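Inactive poly [ADP-ribose] polymerase RCD1 (Arabidopsis thaliana, PDB 5NGO) carries an inactive poly(ADP-ribose) polymerase domain and is bound by a downy mildew effector that thereby suppresses plant immunity. Local coordinates at residues Q47-I52 with N171-P176; M133-G138 with D155-P160; S36-A41 with V77-L82. One frame throughout, in Å; residues are numbered along the deposited sequence.

Interaction 1: residues Q47-I52 with N171-P176; sequences QKQVEI and NTHIFP
Torsions of Gln49 bring it to His173. Its CG is set opposite the backbone N (chi1 -176°) and the chain then bends at chi2 (62°), which lays the amide past the rim of the imidazole, on its NE2/CE1 side, with OE1 against Thr172. The CG methylene of Gln49 is the group over the ring face: it lies 4.0 Å from the centroid of the His173 ring and 13° off the ring normal, a CH-pi contact over one face, shifted toward the rim. The amide follows with its plane tilted from that of the ring, and Gln49 NE2 stays 3.8 Å from His173 NE2. In the poly(ADP-ribose) polymerase fold, this contact places helix 37-57 against the turn that enters strand 174-182 of the central sheet, the CA atoms of Gln49 and Thr172 being 6.2 Å apart. On the Thr172 side the contacts are also van der Waals in kind: Gln49 CG is 3.5 Å from Thr172 O, and Gln49 OE1 is 3.6 Å from Thr172 CB. No hydrogen bond crosses between 47-52 and 171-176. Three polar atoms are bonded elsewhere: Gln49 NE2 to Thr53 OG1 one helical turn on, Thr172 OG1 to Asn169 O, and, weakly, His173 ND1 to Ile129 O on strand 121-129.

Interaction 2: residues M133-G138 with D155-P160; sequences MELLRG and DDIESP
Leu135 runs extended at the end of the short strand 134-135, whereas Asp155, with psi -31°, turns the chain out of strand 153-154 and presents its carbonyl to the leucine. With CG opposite the backbone N (chi1 -179°), Leu135 splits its methyls between two partners. CD1 sits on the Asp155 peptide, 3.3 Å from Asp155 O and 4.1 Å from Asp156 N. CD2 instead meets Ile157, 3.9 Å from its CG2 branch and 4.1 Å from its CD1, the two side chains lying at a slant to each other. No hydrogen bond joins the segments, and this is van der Waals packing near the surface. The loop that offers Ile157 is braced from within by an Asx motif: Ser159 N donates to Asp156 OD2 at 2.7 Å, with an N-H...O angle of 158°. The carboxylate of Asp155 takes no part across the contact; OD1 accepts from Lys161 N and OD2 from Asn162 ND2. Strand 134-135 is one of the two edge strands of the sheet within this chain, parallel to 153-154, to which Glu134 and Leu136 are hydrogen-bonded through their backbones; Met133 and Pro160 both rest on Val154, and Leu136 packs on Ile164 of strand 162-165.

Interaction 3: residues S36-A41 with V77-L82; sequences SEIAEA and VMMQGL
Ile38 and Ala39, in the first turn of helix 37-57, meet Met78 and Met79 of the weakly bonded helical turn about 77-80. The two branches of Ile38 divide the work: CG2 lies 3.6 Å from Met78 O and 4.0 Å from Met78 CB, while CD1 reaches the thioether of Met79, a tight 3.3 Å from SD. Met78 bends at chi2 (-79°), bringing SD against Ala39, 3.6 Å from its CB. Backbones are close as well, Ala39 CA and Met78 CA standing 6.0 Å apart, a spacing consistent with the small alanine side chain. Further out, Ser36 caps the N-terminus of helix 37-57: Ala39 N donates to Ser36 OG at 3.1 Å and 168°, fixing the turn that carries Ile38 and Ala39. Arg42 NE, one turn on from Ile38, donates to Met78 O, a carbonyl thus shared by a hydrogen bond and the Ile38 methyl. Beyond it, Met78 continues inward onto Phe34, Phe175 and Pro176, and Gly81, with positive phi, is the first residue to leave the helical turn. Aliphatic carbon and thioether sulfur make up the side-chain contacts here, so the fit depends on shape: no hydrogen bond crosses between 36-41 and 77-82, and Arg42 adds one next to the contact.

In the fold
Interactions 1 and 3 both use helix 37-57, with centres about 13 Å apart, and they touch: Asn171 bonds weakly to Leu82 N, and Phe175 packs against Met78. Both are partly buried, one seating the middle of the helix on the approach to strand 174-182, the other joining its first turn to the helical turn about 77-80. Interaction 2 lies at the far edge of the same sheet, about 30 Å between centres from interaction 3 and on the opposite side of the chain's centre; it is a surface contact. The chemistry differs: an imidazole face under a glutamine in 1, methionine packing in 3, and in 2 a leucine spanning a peptide and an isoleucine.

Interaction 1: residues Q47-I52 with N171-P176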
ATOM      1  N   GLN A  47     -10.797 -10.223  -3.612  1.00 42.83           N
ATOM      2  CA  GLN A  47     -10.552 -11.490  -4.320  1.00 46.90           C
ATOM      3  C   GLN A  47     -11.421 -11.674  -5.562  1.00 48.68           C
ATOM      4  O   GLN A  47     -11.002 -12.354  -6.499  1.00 50.35           O
ATOM      5  CB  GLN A  47     -10.670 -12.694  -3.369  1.00 48.71           C
ATOM      6  CG  GLN A  47      -9.422 -12.847  -2.506  1.00 50.56           C
ATOM      7  CD  GLN A  47      -9.563 -13.857  -1.374  1.00 53.57           C
ATOM      8  OE1 GLN A  47     -10.667 -14.181  -0.917  1.00 60.49           O
ATOM      9  NE2 GLN A  47      -8.417 -14.334  -0.875  1.00 53.82           N
ATOM     10  N   LYS A  48     -12.599 -11.049  -5.592  1.00 49.72           N
ATOM     11  CA  LYS A  48     -13.399 -11.021  -6.823  1.00 50.15           C
ATOM     12  C   LYS A  48     -12.781 -10.107  -7.868  1.00 49.63           C
ATOM     13  O   LYS A  48     -12.811 -10.434  -9.042  1.00 50.96           O
ATOM     14  CB  LYS A  48     -14.841 -10.610  -6.564  1.00 50.50           C
ATOM     15  CG  LYS A  48     -15.688 -11.746  -6.054  1.00 51.71           C
ATOM     16  CD  LYS A  48     -15.965 -12.874  -7.068  1.00 53.29           C
ATOM     17  CE  LYS A  48     -16.362 -14.088  -6.264  1.00 54.97           C
ATOM     18  NZ  LYS A  48     -16.487 -15.289  -7.139  1.00 58.76           N
ATOM     19  N   GLN A  49     -12.237  -8.971  -7.451  1.00 48.37           N
ATOM     20  CA  GLN A  49     -11.519  -8.103  -8.380  1.00 48.34           C
ATOM     21  C   GLN A  49     -10.262  -8.788  -8.935  1.00 49.49           C
ATOM     22  O   GLN A  49      -9.893  -8.551 -10.088  1.00 50.67           O
ATOM     23  CB  GLN A  49     -11.161  -6.758  -7.718  1.00 46.82           C
ATOM     24  CG  GLN A  49     -10.494  -5.745  -8.639  1.00 47.12           C
ATOM     25  CD  GLN A  49     -11.414  -5.349  -9.793  1.00 49.42           C
ATOM     26  OE1 GLN A  49     -12.501  -4.807  -9.583  1.00 51.70           O
ATOM     27  NE2 GLN A  49     -10.937  -5.573 -11.017  1.00 48.49           N
ATOM     28  N   VAL A  50      -9.619  -9.636  -8.122  1.00 49.58           N
ATOM     29  CA  VAL A  50      -8.468 -10.433  -8.562  1.00 50.46           C
ATOM     30  C   VAL A  50      -8.889 -11.350  -9.710  1.00 52.07           C
ATOM     31  O   VAL A  50      -8.224 -11.380 -10.740  1.00 53.50           O
ATOM     32  CB  VAL A  50      -7.838 -11.253  -7.391  1.00 47.95           C
ATOM     33  CG1 VAL A  50      -6.811 -12.264  -7.900  1.00 48.20           C
ATOM     34  CG2 VAL A  50      -7.179 -10.328  -6.379  1.00 45.64           C
ATOM     35  N   GLU A  51      -9.984 -12.085  -9.523  1.00 55.33           N
ATOM     36  CA  GLU A  51     -10.549 -12.922 -10.586  1.00 59.58           C
ATOM     37  C   GLU A  51     -10.860 -12.148 -11.859  1.00 58.61           C
ATOM     38  O   GLU A  51     -10.536 -12.606 -12.937  1.00 59.35           O
ATOM     39  CB  GLU A  51     -11.830 -13.600 -10.125  1.00 63.27           C
ATOM     40  CG  GLU A  51     -11.605 -14.802  -9.237  1.00 65.81           C
ATOM     41  CD  GLU A  51     -12.906 -15.417  -8.800  1.00 68.93           C
ATOM     42  OE1 GLU A  51     -13.806 -15.615  -9.641  1.00 74.26           O
ATOM     43  OE2 GLU A  51     -13.026 -15.689  -7.608  1.00 69.79           O
ATOM     44  N   ILE A  52     -11.483 -10.982 -11.717  1.00 56.07           N
ATOM     45  CA  ILE A  52     -11.831 -10.138 -12.864  1.00 56.19           C
ATOM     46  C   ILE A  52     -10.584  -9.665 -13.607  1.00 56.02           C
ATOM     47  O   ILE A  52     -10.528  -9.772 -14.830  1.00 58.39           O
ATOM     48  CB  ILE A  52     -12.709  -8.931 -12.453  1.00 54.85           C
ATOM     49  CG1 ILE A  52     -14.085  -9.429 -11.998  1.00 56.98           C
ATOM     50  CG2 ILE A  52     -12.878  -7.934 -13.602  1.00 54.87           C
ATOM     51  CD1 ILE A  52     -14.903  -8.388 -11.246  1.00 57.16           C
ATOM     52  N   ASN A 171     -10.725   1.284  -3.850  1.00 44.19           N
ATOM     53  CA  ASN A 171     -11.520   0.349  -3.052  1.00 44.74           C
ATOM     54  C   ASN A 171     -11.597  -1.062  -3.613  1.00 44.91           C
ATOM     55  O   ASN A 171     -11.898  -1.991  -2.860  1.00 47.95           O
ATOM     56  CB  ASN A 171     -12.922   0.907  -2.821  1.00 45.89           C
ATOM     57  CG  ASN A 171     -12.923   2.074  -1.836  1.00 46.14           C
ATOM     58  OD1 ASN A 171     -12.109   2.119  -0.928  1.00 45.16           O
ATOM     59  ND2 ASN A 171     -13.816   3.037  -2.029  1.00 48.01           N
ATOM     60  N   THR A 172     -11.312  -1.229  -4.899  1.00 42.90           N
ATOM     61  CA  THR A 172     -11.301  -2.547  -5.542  1.00 42.12           C
ATOM     62  C   THR A 172      -9.922  -3.210  -5.554  1.00 40.80           C
ATOM     63  O   THR A 172      -9.833  -4.420  -5.477  1.00 41.84           O
ATOM     64  CB  THR A 172     -11.787  -2.416  -7.012  1.00 41.70           C
ATOM     65  OG1 THR A 172     -11.114  -1.327  -7.648  1.00 39.94           O
ATOM     66  CG2 THR A 172     -13.266  -2.168  -7.074  1.00 42.18           C
ATOM     67  N   HIS A 173      -8.863  -2.417  -5.647  1.00 39.78           N
ATOM     68  CA  HIS A 173      -7.525  -2.917  -5.988  1.00 39.60           C
ATOM     69  C   HIS A 173      -6.536  -2.876  -4.798  1.00 39.50           C
ATOM     70  O   HIS A 173      -5.361  -3.199  -4.990  1.00 41.49           O
ATOM     71  CB  HIS A 173      -6.986  -2.092  -7.166  1.00 39.67           C
ATOM     72  CG  HIS A 173      -7.640  -2.404  -8.480  1.00 40.42           C
ATOM     73  ND1 HIS A 173      -7.130  -3.384  -9.278  1.00 42.40           N
ATOM     74  CD2 HIS A 173      -8.659  -1.843  -9.183  1.00 42.15           C
ATOM     75  CE1 HIS A 173      -7.834  -3.468 -10.396  1.00 43.72           C
ATOM     76  NE2 HIS A 173      -8.758  -2.529 -10.364  1.00 43.10           N
ATOM     77  N   ILE A 174      -6.992  -2.498  -3.595  1.00 38.62           N
ATOM     78  CA  ILE A 174      -6.127  -2.466  -2.406  1.00 37.55           C
ATOM     79  C   ILE A 174      -6.815  -3.149  -1.228  1.00 37.54           C
ATOM     80  O   ILE A 174      -7.919  -2.774  -0.871  1.00 38.38           O
ATOM     81  CB  ILE A 174      -5.762  -1.017  -1.987  1.00 37.49           C
ATOM     82  CG1 ILE A 174      -5.089  -0.285  -3.140  1.00 37.49           C
ATOM     83  CG2 ILE A 174      -4.837  -1.033  -0.749  1.00 36.53           C
ATOM     84  CD1 ILE A 174      -4.881   1.193  -2.905  1.00 38.32           C
ATOM     85  N   PHE A 175      -6.172  -4.148  -0.642  1.00 38.06           N
ATOM     86  CA  PHE A 175      -6.652  -4.722   0.604  1.00 37.98           C
ATOM     87  C   PHE A 175      -5.613  -4.478   1.717  1.00 37.86           C
ATOM     88  O   PHE A 175      -4.557  -5.101   1.707  1.00 35.83           O
ATOM     89  CB  PHE A 175      -6.937  -6.216   0.471  1.00 38.32           C
ATOM     90  CG  PHE A 175      -7.339  -6.858   1.758  1.00 37.93           C
ATOM     91  CD1 PHE A 175      -8.517  -6.511   2.391  1.00 38.10           C
ATOM     92  CD2 PHE A 175      -6.512  -7.789   2.365  1.00 39.47           C
ATOM     93  CE1 PHE A 175      -8.887  -7.098   3.592  1.00 39.15           C
ATOM     94  CE2 PHE A 175      -6.870  -8.388   3.578  1.00 39.58           C
ATOM     95  CZ  PHE A 175      -8.047  -8.037   4.190  1.00 39.22           C
ATOM     96  N   PRO A 176      -5.913  -3.574   2.672  1.00 39.16           N
ATOM     97  CA  PRO A 176      -5.072  -3.401   3.857  1.00 38.58           C
ATOM     98  C   PRO A 176      -5.129  -4.591   4.752  1.00 38.17           C
ATOM     99  O   PRO A 176      -6.191  -4.944   5.174  1.00 39.86           O
ATOM    100  CB  PRO A 176      -5.665  -2.164   4.557  1.00 40.00           C
ATOM    101  CG  PRO A 176      -6.771  -1.685   3.713  1.00 41.00           C
ATOM    102  CD  PRO A 176      -7.123  -2.740   2.734  1.00 39.84           C
TER

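Interaction 2: residues M133-G138 with D155-P160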
ATOM      1  N   MET A 133       0.964  -3.141 -15.509  1.00 61.68           N
ATOM      2  CA  MET A 133       1.541  -1.940 -14.923  1.00 61.12           C
ATOM      3  C   MET A 133       1.940  -0.915 -15.974  1.00 62.41           C
ATOM      4  O   MET A 133       2.606  -1.255 -16.944  1.00 63.73           O
ATOM      5  CB  MET A 133       2.768  -2.304 -14.075  1.00 61.50           C
ATOM      6  CG  MET A 133       2.441  -3.226 -12.934  1.00 59.73           C
ATOM      7  SD  MET A 133       3.805  -3.545 -11.840  1.00 61.72           S
ATOM      8  CE  MET A 133       4.021  -2.024 -11.064  1.00 59.95           C
ATOM      9  N   GLU A 134       1.524   0.335 -15.768  1.00 62.35           N
ATOM     10  CA  GLU A 134       1.978   1.454 -16.590  1.00 66.02           C
ATOM     11  C   GLU A 134       3.262   2.028 -15.981  1.00 67.83           C
ATOM     12  O   GLU A 134       3.298   2.395 -14.807  1.00 69.37           O
ATOM     13  CB  GLU A 134       0.908   2.543 -16.622  1.00 65.95           C
ATOM     14  CG  GLU A 134       1.190   3.681 -17.575  1.00 69.18           C
ATOM     15  CD  GLU A 134       0.112   4.758 -17.591  1.00 69.89           C
ATOM     16  OE1 GLU A 134       0.405   5.879 -18.061  1.00 74.58           O
ATOM     17  OE2 GLU A 134      -1.022   4.519 -17.115  1.00 67.10           O
ATOM     18  N   LEU A 135       4.316   2.108 -16.794  1.00 70.38           N
ATOM     19  CA  LEU A 135       5.523   2.857 -16.437  1.00 70.82           C
ATOM     20  C   LEU A 135       5.166   4.339 -16.524  1.00 71.76           C
ATOM     21  O   LEU A 135       4.784   4.797 -17.611  1.00 76.00           O
ATOM     22  CB  LEU A 135       6.682   2.516 -17.387  1.00 73.12           C
ATOM     23  CG  LEU A 135       8.081   3.156 -17.215  1.00 74.95           C
ATOM     24  CD1 LEU A 135       8.456   3.318 -15.738  1.00 72.41           C
ATOM     25  CD2 LEU A 135       9.155   2.416 -18.032  1.00 77.65           C
ATOM     26  N   LEU A 136       5.238   5.057 -15.410  1.00 71.47           N
ATOM     27  CA  LEU A 136       4.793   6.442 -15.373  1.00 71.78           C
ATOM     28  C   LEU A 136       5.834   7.440 -15.871  1.00 75.53           C
ATOM     29  O   LEU A 136       6.978   7.461 -15.404  1.00 79.92           O
ATOM     30  CB  LEU A 136       4.345   6.841 -13.964  1.00 69.56           C
ATOM     31  CG  LEU A 136       2.893   6.647 -13.489  1.00 67.62           C
ATOM     32  CD1 LEU A 136       2.089   5.586 -14.220  1.00 68.85           C
ATOM     33  CD2 LEU A 136       2.818   6.406 -11.989  1.00 64.70           C
ATOM     34  N   ARG A 137       5.356   8.300 -16.761  1.00 78.58           N
ATOM     35  CA  ARG A 137       6.184   9.248 -17.501  1.00 81.79           C
ATOM     36  C   ARG A 137       6.339  10.602 -16.787  1.00 81.24           C
ATOM     37  O   ARG A 137       6.924  11.527 -17.361  1.00 83.37           O
ATOM     38  CB  ARG A 137       5.608   9.490 -18.910  1.00 85.17           C
ATOM     39  CG  ARG A 137       5.244   8.256 -19.742  1.00 87.60           C
ATOM     40  CD  ARG A 137       6.292   7.764 -20.747  1.00 92.75           C
ATOM     41  NE  ARG A 137       6.767   8.840 -21.627  1.00 98.19           N
ATOM     42  CZ  ARG A 137       8.020   9.016 -22.064  1.00102.97           C
ATOM     43  NH1 ARG A 137       9.019   8.198 -21.715  1.00103.44           N
ATOM     44  NH2 ARG A 137       8.292  10.052 -22.869  1.00108.16           N
ATOM     45  N   GLY A 138       5.822  10.760 -15.568  1.00 77.79           N
ATOM     46  CA  GLY A 138       6.041  11.986 -14.792  1.00 78.76           C
ATOM     47  C   GLY A 138       5.045  13.119 -14.977  1.00 79.82           C
ATOM     48  O   GLY A 138       5.329  14.264 -14.649  1.00 79.89           O
ATOM     49  N   ASP A 155       6.815   3.484 -10.969  1.00 56.03           N
ATOM     50  CA  ASP A 155       7.931   4.387 -11.341  1.00 58.88           C
ATOM     51  C   ASP A 155       9.091   3.713 -12.101  1.00 62.00           C
ATOM     52  O   ASP A 155       9.756   4.356 -12.902  1.00 65.39           O
ATOM     53  CB  ASP A 155       8.455   5.163 -10.126  1.00 58.33           C
ATOM     54  CG  ASP A 155       9.055   4.276  -9.034  1.00 57.31           C
ATOM     55  OD1 ASP A 155       8.980   3.026  -9.094  1.00 57.02           O
ATOM     56  OD2 ASP A 155       9.592   4.859  -8.068  1.00 55.98           O
ATOM     57  N   ASP A 156       9.331   2.439 -11.826  1.00 64.15           N
ATOM     58  CA  ASP A 156      10.388   1.657 -12.472  1.00 69.43           C
ATOM     59  C   ASP A 156       9.893   0.222 -12.587  1.00 72.70           C
ATOM     60  O   ASP A 156       9.443  -0.355 -11.608  1.00 74.29           O
ATOM     61  CB  ASP A 156      11.655   1.704 -11.605  1.00 70.08           C
ATOM     62  CG  ASP A 156      12.869   1.109 -12.287  1.00 72.73           C
ATOM     63  OD1 ASP A 156      13.522   1.837 -13.051  1.00 75.04           O
ATOM     64  OD2 ASP A 156      13.196  -0.074 -12.032  1.00 73.14           O
ATOM     65  N   ILE A 157       9.952  -0.352 -13.783  1.00 79.60           N
ATOM     66  CA  ILE A 157       9.405  -1.708 -14.033  1.00 81.98           C
ATOM     67  C   ILE A 157      10.250  -2.816 -13.394  1.00 83.46           C
ATOM     68  O   ILE A 157       9.701  -3.800 -12.889  1.00 80.60           O
ATOM     69  CB  ILE A 157       9.237  -1.960 -15.566  1.00 85.62           C
ATOM     70  CG1 ILE A 157      10.636  -2.034 -16.235  1.00 89.20           C
ATOM     71  CG2 ILE A 157       8.282  -0.923 -16.131  1.00 85.65           C
ATOM     72  CD1 ILE A 157      10.797  -1.356 -17.589  1.00 94.48           C
ATOM     73  N   GLU A 158      11.565  -2.632 -13.382  1.00 89.52           N
ATOM     74  CA  GLU A 158      12.521  -3.661 -13.000  1.00 92.51           C
ATOM     75  C   GLU A 158      12.734  -3.691 -11.489  1.00 89.54           C
ATOM     76  O   GLU A 158      12.631  -4.759 -10.867  1.00 90.71           O
ATOM     77  CB  GLU A 158      13.839  -3.425 -13.724  1.00 98.56           C
ATOM     78  CG  GLU A 158      14.775  -4.636 -13.671  1.00103.51           C
ATOM     79  CD  GLU A 158      16.218  -4.311 -13.305  1.00107.30           C
ATOM     80  OE1 GLU A 158      16.662  -3.142 -13.405  1.00110.70           O
ATOM     81  OE2 GLU A 158      16.940  -5.258 -12.912  1.00108.64           O
ATOM     82  N   SER A 159      13.038  -2.520 -10.910  1.00 85.90           N
ATOM     83  CA  SER A 159      13.128  -2.327  -9.456  1.00 81.82           C
ATOM     84  C   SER A 159      12.101  -1.285  -8.991  1.00 76.22           C
ATOM     85  O   SER A 159      12.471  -0.116  -8.757  1.00 72.61           O
ATOM     86  CB  SER A 159      14.543  -1.901  -9.056  1.00 82.68           C
ATOM     87  OG  SER A 159      15.424  -3.005  -9.105  1.00 86.86           O
ATOM     88  N   PRO A 160      10.828  -1.689  -8.850  1.00 70.64           N
ATOM     89  CA  PRO A 160       9.816  -0.730  -8.379  1.00 67.05           C
ATOM     90  C   PRO A 160      10.130  -0.156  -7.009  1.00 64.62           C
ATOM     91  O   PRO A 160      10.574  -0.888  -6.117  1.00 61.51           O
ATOM     92  CB  PRO A 160       8.505  -1.555  -8.311  1.00 64.58           C
ATOM     93  CG  PRO A 160       8.763  -2.700  -9.256  1.00 67.85           C
ATOM     94  CD  PRO A 160      10.243  -3.003  -9.156  1.00 69.09           C
TER

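Interaction 3: residues S36-A41 with V77-L82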
ATOM      1  N   SER A  36     -12.049  -9.181  11.310  1.00 42.20           N
ATOM      2  CA  SER A  36     -13.431  -8.818  11.584  1.00 44.66           C
ATOM      3  C   SER A  36     -14.329  -9.233  10.436  1.00 45.63           C
ATOM      4  O   SER A  36     -13.842  -9.602   9.380  1.00 42.97           O
ATOM      5  CB  SER A  36     -13.573  -7.303  11.774  1.00 43.96           C
ATOM      6  OG  SER A  36     -13.329  -6.576  10.591  1.00 41.97           O
ATOM      7  N   GLU A  37     -15.636  -9.138  10.632  1.00 48.94           N
ATOM      8  CA  GLU A  37     -16.584  -9.500   9.588  1.00 50.48           C
ATOM      9  C   GLU A  37     -16.481  -8.576   8.376  1.00 48.30           C
ATOM     10  O   GLU A  37     -16.626  -9.027   7.238  1.00 48.90           O
ATOM     11  CB  GLU A  37     -18.019  -9.492  10.076  1.00 53.77           C
ATOM     12  CG  GLU A  37     -18.318 -10.364  11.259  1.00 58.08           C
ATOM     13  CD  GLU A  37     -19.788 -10.444  11.566  1.00 63.05           C
ATOM     14  OE1 GLU A  37     -20.598  -9.579  11.099  1.00 65.60           O
ATOM     15  OE2 GLU A  37     -20.124 -11.411  12.290  1.00 66.10           O
ATOM     16  N   ILE A  38     -16.211  -7.292   8.625  1.00 47.04           N
ATOM     17  CA  ILE A  38     -16.053  -6.319   7.555  1.00 46.74           C
ATOM     18  C   ILE A  38     -14.767  -6.564   6.780  1.00 45.80           C
ATOM     19  O   ILE A  38     -14.779  -6.518   5.556  1.00 46.18           O
ATOM     20  CB  ILE A  38     -16.119  -4.859   8.072  1.00 46.91           C
ATOM     21  CG1 ILE A  38     -17.532  -4.560   8.589  1.00 49.67           C
ATOM     22  CG2 ILE A  38     -15.781  -3.861   6.956  1.00 45.62           C
ATOM     23  CD1 ILE A  38     -17.643  -3.241   9.321  1.00 52.07           C
ATOM     24  N   ALA A  39     -13.664  -6.824   7.485  1.00 44.64           N
ATOM     25  CA  ALA A  39     -12.403  -7.173   6.822  1.00 43.00           C
ATOM     26  C   ALA A  39     -12.542  -8.415   5.952  1.00 43.44           C
ATOM     27  O   ALA A  39     -12.032  -8.447   4.864  1.00 40.75           O
ATOM     28  CB  ALA A  39     -11.282  -7.336   7.838  1.00 41.58           C
ATOM     29  N   GLU A  40     -13.249  -9.420   6.425  1.00 48.46           N
ATOM     30  CA  GLU A  40     -13.551 -10.626   5.622  1.00 51.58           C
ATOM     31  C   GLU A  40     -14.377 -10.302   4.377  1.00 51.78           C
ATOM     32  O   GLU A  40     -14.043 -10.784   3.288  1.00 54.23           O
ATOM     33  CB  GLU A  40     -14.247 -11.694   6.459  1.00 54.30           C
ATOM     34  CG  GLU A  40     -13.301 -12.315   7.481  1.00 57.59           C
ATOM     35  CD  GLU A  40     -13.974 -13.187   8.535  1.00 61.18           C
ATOM     36  OE1 GLU A  40     -15.201 -13.475   8.429  1.00 61.84           O
ATOM     37  OE2 GLU A  40     -13.231 -13.609   9.454  1.00 63.93           O
ATOM     38  N   ALA A  41     -15.420  -9.482   4.531  1.00 49.76           N
ATOM     39  CA  ALA A  41     -16.227  -9.071   3.386  1.00 50.52           C
ATOM     40  C   ALA A  41     -15.403  -8.244   2.395  1.00 50.10           C
ATOM     41  O   ALA A  41     -15.542  -8.410   1.179  1.00 52.20           O
ATOM     42  CB  ALA A  41     -17.462  -8.302   3.829  1.00 50.93           C
ATOM     43  N   VAL A  77     -10.534   2.561   8.434  1.00 74.90           N
ATOM     44  CA  VAL A  77     -10.106   2.043   7.113  1.00 74.95           C
ATOM     45  C   VAL A  77     -10.881   0.903   6.471  1.00 73.11           C
ATOM     46  O   VAL A  77     -11.038   0.926   5.327  1.00 71.80           O
ATOM     47  CB  VAL A  77      -8.595   1.711   7.115  1.00 75.29           C
ATOM     48  CG1 VAL A  77      -8.324   0.328   7.701  1.00 74.90           C
ATOM     49  CG2 VAL A  77      -8.005   1.838   5.716  1.00 75.49           C
ATOM     50  N   MET A  78     -11.421  -0.028   7.262  1.00 70.88           N
ATOM     51  CA  MET A  78     -12.137  -1.188   6.722  1.00 71.00           C
ATOM     52  C   MET A  78     -13.554  -0.904   6.254  1.00 74.16           C
ATOM     53  O   MET A  78     -13.943  -1.377   5.197  1.00 73.87           O
ATOM     54  CB  MET A  78     -12.128  -2.356   7.720  1.00 69.58           C
ATOM     55  CG  MET A  78     -10.720  -2.998   7.841  1.00 65.97           C
ATOM     56  SD  MET A  78     -10.459  -4.120   6.405  1.00 66.08           S
ATOM     57  CE  MET A  78      -8.781  -3.711   5.932  1.00 66.15           C
ATOM     58  N   MET A  79     -14.328  -0.167   7.035  1.00 78.19           N
ATOM     59  CA  MET A  79     -15.769   0.006   6.758  1.00 84.37           C
ATOM     60  C   MET A  79     -16.058   1.048   5.663  1.00 84.14           C
ATOM     61  O   MET A  79     -16.868   0.789   4.773  1.00 81.69           O
ATOM     62  CB  MET A  79     -16.507   0.377   8.048  1.00 89.30           C
ATOM     63  CG  MET A  79     -18.020   0.185   7.985  1.00 92.34           C
ATOM     64  SD  MET A  79     -18.801  -0.145   9.570  1.00 99.71           S
ATOM     65  CE  MET A  79     -17.960   0.951  10.723  1.00 98.35           C
ATOM     66  N   GLN A  80     -15.393   2.194   5.732  1.00 84.54           N
ATOM     67  CA  GLN A  80     -15.651   3.302   4.816  1.00 87.28           C
ATOM     68  C   GLN A  80     -14.666   3.398   3.635  1.00 84.70           C
ATOM     69  O   GLN A  80     -14.864   4.195   2.731  1.00 86.29           O
ATOM     70  CB  GLN A  80     -15.701   4.620   5.593  1.00 91.51           C
ATOM     71  CG  GLN A  80     -16.731   4.627   6.712  1.00 94.93           C
ATOM     72  CD  GLN A  80     -16.234   5.378   7.918  1.00 96.70           C
ATOM     73  OE1 GLN A  80     -16.407   4.944   9.064  1.00 96.97           O
ATOM     74  NE2 GLN A  80     -15.641   6.546   7.682  1.00 95.89           N
ATOM     75  N   GLY A  81     -13.620   2.577   3.642  1.00 84.28           N
ATOM     76  CA  GLY A  81     -12.613   2.542   2.582  1.00 80.39           C
ATOM     77  C   GLY A  81     -11.327   3.342   2.787  1.00 79.53           C
ATOM     78  O   GLY A  81     -11.035   3.838   3.887  1.00 79.13           O
ATOM     79  N   LEU A  82     -10.525   3.381   1.727  1.00 75.97           N
ATOM     80  CA  LEU A  82      -9.274   4.141   1.712  1.00 76.26           C
ATOM     81  C   LEU A  82      -9.507   5.631   1.449  1.00 77.07           C
ATOM     82  O   LEU A  82      -8.576   6.445   1.625  1.00 73.77           O
ATOM     83  CB  LEU A  82      -8.303   3.622   0.643  1.00 76.84           C
ATOM     84  CG  LEU A  82      -7.442   2.410   0.908  1.00 77.76           C
ATOM     85  CD1 LEU A  82      -6.698   2.509   2.233  1.00 78.09           C
ATOM     86  CD2 LEU A  82      -8.310   1.158   0.878  1.00 79.84           C
TER